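Local atomic coordinates of mannan endo-1,4-beta-mannosidase (Mytilus edulis, PDB entry 2C0H), a protein that hydrolyses internal beta-1,4-mannosidic linkages in the backbones of mannans, galactomannans and glucomannans, acting as a monomeric glycoside hydrolase of family 5. Residues Leu97-Ala100 with Gln101-Asn104; Asn269-Gly272 with Asn273-Phe277. The protein carries 3 engineered substitutions. One frame throughout, in Å; residues are numbered along the deposited sequence.

Interaction 1: residues Leu97-Ala100 with Gln101-Asn104; sequences LHAA and QRHN
Gln101 N donates to Leu97 O at 2.9 Å and Arg102 N to His98 O at 3.2 Å, the last regular i to i+4 bonds before helix 89-102 ends. At His103 the pattern tightens: its N bonds Ala100 O at 2.9 Å, standing well above that carbonyl's plane, and only weakly reaches Ala99 O. Asn104, with positive phi, is the C-prime residue of a Schellman motif: its N bonds Gln101 O, and the next backbone N-H returns to Ala100 O. Asparagine suits this site because it tolerates a left-handed backbone better than most residues.

The imidazole of His103 brings its edge to the same end of the helix. Its CD2 lies 3.2 Å from Ala99 O, near the ring plane, while NE2 and ND1 are hydrogen-bonded to Glu48 and Gln55 of helix 40-56, which fixes the ring's rotation. Arg102 folds back instead of reaching outward. A bend at chi3 (-71°) lays the guanidinium over the preceding turn, with one face against Ala99 CA and His98 O; NH2 comes to 3.4 Å from Ala99 CA, and NH1 to 3.9 Å from His98 CB. The long aliphatic arm suits an exposed position, since it can cover backbone while keeping its charge at the surface. Gln101 runs out extended past CG and touches Lys153. Of the small residues, Ala99 lets Tyr40, Glu48 and Leu51 approach closely, and Ala100 packs on Ile107 of strand 106-113.

The C-terminal end of a helix is the negative end of its dipole, so the guanidinium lying over His98 O is likely to be favourably placed, though without a hydrogen bond there. With acceptors at both ring nitrogens, including a carboxylate, His103 is probably inclined toward its protonated form.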
loop_
_atom_site.group_PDB
_atom_site.type_symbol
_atom_site.label_atom_id
_atom_site.label_comp_id
_atom_site.label_asym_id
_atom_site.label_seq_id
_atom_site.Cartn_x
_atom_site.Cartn_y
_atom_site.Cartn_z
ATOM N N LEU A 97 -2.610 -12.511 11.814
ATOM C CA LEU A 97 -3.680 -11.593 12.209
ATOM C C LEU A 97 -4.103 -11.774 13.682
ATOM O O LEU A 97 -4.399 -10.784 14.349
ATOM C CB LEU A 97 -4.881 -11.717 11.249
ATOM C CG LEU A 97 -4.638 -11.163 9.840
ATOM C CD1 LEU A 97 -5.736 -11.679 8.901
ATOM C CD2 LEU A 97 -4.575 -9.629 9.802
ATOM N N HIS A 98 -4.117 -13.012 14.188
ATOM C CA HIS A 98 -4.460 -13.265 15.599
ATOM C C HIS A 98 -3.387 -12.689 16.512
ATOM O O HIS A 98 -3.714 -12.115 17.539
ATOM C CB HIS A 98 -4.639 -14.746 15.904
ATOM C CG HIS A 98 -5.877 -15.351 15.324
ATOM N ND1 HIS A 98 -6.928 -14.607 14.835
ATOM C CD2 HIS A 98 -6.230 -16.647 15.173
ATOM C CE1 HIS A 98 -7.875 -15.423 14.399
ATOM N NE2 HIS A 98 -7.473 -16.666 14.589
ATOM N N ALA A 99 -2.121 -12.830 16.135
ATOM C CA ALA A 99 -1.024 -12.202 16.889
ATOM C C ALA A 99 -1.136 -10.676 16.913
ATOM O O ALA A 99 -0.952 -10.043 17.958
ATOM C CB ALA A 99 0.320 -12.633 16.310
ATOM N N ALA A 100 -1.453 -10.078 15.769
ATOM C CA ALA A 100 -1.616 -8.629 15.663
ATOM C C ALA A 100 -2.779 -8.154 16.550
ATOM O O ALA A 100 -2.665 -7.151 17.255
ATOM C CB ALA A 100 -1.845 -8.216 14.206
ATOM N N GLN A 101 -3.876 -8.904 16.555
ATOM C CA GLN A 101 -5.053 -8.562 17.352
ATOM C C GLN A 101 -4.709 -8.496 18.839
ATOM O O GLN A 101 -5.177 -7.608 19.531
ATOM C CB GLN A 101 -6.171 -9.580 17.120
ATOM C CG GLN A 101 -7.479 -9.188 17.745
ATOM C CD GLN A 101 -8.593 -10.171 17.463
ATOM O OE1 GLN A 101 -8.541 -10.935 16.496
ATOM N NE2 GLN A 101 -9.625 -10.139 18.294
ATOM N N ARG A 102 -3.875 -9.426 19.297
ATOM C CA ARG A 102 -3.467 -9.489 20.705
ATOM C C ARG A 102 -2.683 -8.233 21.103
ATOM O O ARG A 102 -2.627 -7.896 22.305
ATOM C CB ARG A 102 -2.643 -10.757 20.985
ATOM C CG ARG A 102 -3.465 -12.046 20.993
ATOM C CD ARG A 102 -2.703 -13.248 21.527
ATOM N NE ARG A 102 -1.665 -13.730 20.625
ATOM C CZ ARG A 102 -1.836 -14.637 19.661
ATOM N NH1 ARG A 102 -3.021 -15.187 19.431
ATOM N NH2 ARG A 102 -0.803 -14.986 18.910
ATOM N N HIS A 103 -2.096 -7.549 20.114
ATOM C CA HIS A 103 -1.330 -6.298 20.317
ATOM C C HIS A 103 -2.038 -5.016 19.816
ATOM O O HIS A 103 -1.417 -3.946 19.717
ATOM C CB HIS A 103 0.041 -6.419 19.640
ATOM C CG HIS A 103 0.943 -7.432 20.268
ATOM N ND1 HIS A 103 1.733 -7.144 21.362
ATOM C CD2 HIS A 103 1.182 -8.728 19.964
ATOM C CE1 HIS A 103 2.426 -8.218 21.696
ATOM N NE2 HIS A 103 2.111 -9.193 20.864
ATOM N N ASN A 104 -3.326 -5.119 19.482
ATOM C CA ASN A 104 -4.117 -4.021 18.910
ATOM C C ASN A 104 -3.498 -3.326 17.681
ATOM O O ASN A 104 -3.489 -2.098 17.588
ATOM C CB ASN A 104 -4.459 -2.972 19.985
ATOM C CG ASN A 104 -5.629 -3.377 20.849
ATOM O OD1 ASN A 104 -6.660 -3.839 20.359
ATOM N ND2 ASN A 104 -5.487 -3.178 22.150
#

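Interaction 2: residues Asn269-Gly272 with Asn273-Phe277; sequences NHFG and NESPF
Phe271 turns its CG away from its own carbonyl carbon (chi1 -80°), which brings the ring up against Ser275 and Phe277, while Ser275 sets OG opposite its backbone N (chi1 174°), where the hydroxyl meets the ring at 3.4 Å from Phe271 CD1. The two phenylalanines then cross obliquely, their planes at 33° and their centroids 5.5 Å apart. Phe277 CB sits over one face of the Phe271 ring in a CH-pi contact, and Phe271 CZ touches Phe277 CD2 at 3.7 Å. Broad, flat side chains suit this place because Met308 of helix 305-314 and Thr264 also pack against both.

Two turns in succession bring these groups together within the loop that follows strand 260-263 of the TIM barrel. Gly272 to Ser275 is a type I beta turn, closed by Ser275 N to Gly272 O at 3.0 Å. Next, Ser275 OG accepts from Phe277 N at 3.0 Å, an ST turn. Serine fits here because the same oxygen is also hydrogen-bonded to Thr264 OG1. Replacing Phe271 by an alanine would probably take away the ring that Phe277 CB and CD2 rest against and leave a gap beside Ser275 and Met308.

Gly272 has a steric reason to lack a side chain: a beta carbon there would collide with Glu274 OE1. The Glu274 chain bends at chi2, laying OE1 3.6 Å from Gly272 CA, while OE2 is hydrogen-bonded to Asn227, next in sequence to Trp226, a probable substrate-binding residue.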
loop_
_atom_site.group_PDB
_atom_site.type_symbol
_atom_site.label_atom_id
_atom_site.label_comp_id
_atom_site.label_asym_id
_atom_site.label_seq_id
_atom_site.Cartn_x
_atom_site.Cartn_y
_atom_site.Cartn_z
ATOM N N ASN A 269 19.695 15.823 -0.078
ATOM C CA ASN A 269 19.247 16.513 1.146
ATOM C C ASN A 269 18.159 17.570 0.965
ATOM O O ASN A 269 17.986 18.416 1.824
ATOM C CB ASN A 269 20.442 17.113 1.918
ATOM C CG ASN A 269 20.163 17.275 3.416
ATOM O OD1 ASN A 269 19.800 16.317 4.101
ATOM N ND2 ASN A 269 20.351 18.491 3.933
ATOM N N HIS A 270 17.404 17.514 -0.131
ATOM C CA HIS A 270 16.258 18.410 -0.298
ATOM C C HIS A 270 15.067 17.636 -0.839
ATOM O O HIS A 270 15.231 16.744 -1.661
ATOM C CB HIS A 270 16.588 19.562 -1.251
ATOM C CG HIS A 270 17.629 20.503 -0.724
ATOM N ND1 HIS A 270 17.331 21.534 0.140
ATOM C CD2 HIS A 270 18.962 20.571 -0.946
ATOM C CE1 HIS A 270 18.437 22.197 0.429
ATOM N NE2 HIS A 270 19.441 21.632 -0.217
ATOM N N PHE A 271 13.877 17.963 -0.343
ATOM C CA PHE A 271 12.642 17.460 -0.950
ATOM C C PHE A 271 12.304 18.281 -2.206
ATOM O O PHE A 271 12.469 19.500 -2.230
ATOM C CB PHE A 271 11.463 17.531 0.032
ATOM C CG PHE A 271 11.417 16.394 1.045
ATOM C CD1 PHE A 271 11.207 15.082 0.642
ATOM C CD2 PHE A 271 11.542 16.639 2.407
ATOM C CE1 PHE A 271 11.138 14.040 1.562
ATOM C CE2 PHE A 271 11.480 15.597 3.324
ATOM C CZ PHE A 271 11.283 14.295 2.900
ATOM N N GLY A 272 11.818 17.606 -3.242
ATOM C CA GLY A 272 11.278 18.294 -4.409
ATOM C C GLY A 272 9.972 18.981 -4.069
ATOM O O GLY A 272 9.321 18.623 -3.089
ATOM N N ASN A 273 9.570 19.945 -4.897
ATOM C CA ASN A 273 8.358 20.721 -4.650
ATOM C C ASN A 273 7.089 19.873 -4.635
ATOM O O ASN A 273 6.084 20.295 -4.092
ATOM C CB ASN A 273 8.194 21.840 -5.681
ATOM C CG ASN A 273 7.092 22.836 -5.294
ATOM O OD1 ASN A 273 7.072 23.364 -4.177
ATOM N ND2 ASN A 273 6.173 23.087 -6.216
ATOM N N GLU A 274 7.130 18.686 -5.233
ATOM C CA GLU A 274 5.972 17.789 -5.215
ATOM C C GLU A 274 5.750 17.047 -3.886
ATOM O O GLU A 274 4.676 16.467 -3.662
ATOM C CB GLU A 274 6.065 16.782 -6.377
ATOM C CG GLU A 274 6.938 15.557 -6.136
ATOM C CD GLU A 274 8.424 15.819 -6.221
ATOM O OE1 GLU A 274 8.835 16.911 -6.672
ATOM O OE2 GLU A 274 9.185 14.904 -5.828
ATOM N N SER A 275 6.739 17.038 -2.992
ATOM C CA SER A 275 6.648 16.221 -1.779
ATOM C C SER A 275 5.533 16.630 -0.808
ATOM O O SER A 275 5.356 17.817 -0.557
ATOM C CB SER A 275 7.963 16.250 -0.997
ATOM O OG SER A 275 7.820 15.573 0.240
ATOM N N PRO A 276 4.804 15.646 -0.243
ATOM C CA PRO A 276 3.835 15.946 0.814
ATOM C C PRO A 276 4.443 16.563 2.066
ATOM O O PRO A 276 3.705 17.108 2.869
ATOM C CB PRO A 276 3.191 14.594 1.133
ATOM C CG PRO A 276 4.030 13.569 0.495
ATOM C CD PRO A 276 4.807 14.210 -0.588
ATOM N N PHE A 277 5.757 16.481 2.248
ATOM C CA PHE A 277 6.374 17.202 3.369
ATOM C C PHE A 277 6.655 18.693 3.097
ATOM O O PHE A 277 7.160 19.393 3.985
ATOM C CB PHE A 277 7.648 16.475 3.838
ATOM C CG PHE A 277 7.371 15.161 4.532
ATOM C CD1 PHE A 277 6.737 15.106 5.771
ATOM C CD2 PHE A 277 7.739 13.953 3.949
ATOM C CE1 PHE A 277 6.462 13.896 6.395
ATOM C CE2 PHE A 277 7.476 12.742 4.584
ATOM C CZ PHE A 277 6.832 12.704 5.799
#

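In the fold
Interactions 1 and 2 occupy separate flanks of the same TIM barrel; their centres lie 35 Å apart, their nearest atoms about 22 Å, and they do not touch. Each belongs to a connection between successive barrel strands. Residues 97-104 end the helix that leads into strand 106-113, away from the catalytic machinery. Residues 269-277, by contrast, follow strand 260-263, on the side where barrel enzymes bind substrate. There the side chain of Phe271 is about 6 Å from that of Tyr265, and that of Glu274 about 7 Å from that of Trp226, both probable substrate-binding residues. Interaction 2 thus probably borders the mannan-binding region, whereas interaction 1 is packing in the outer shell.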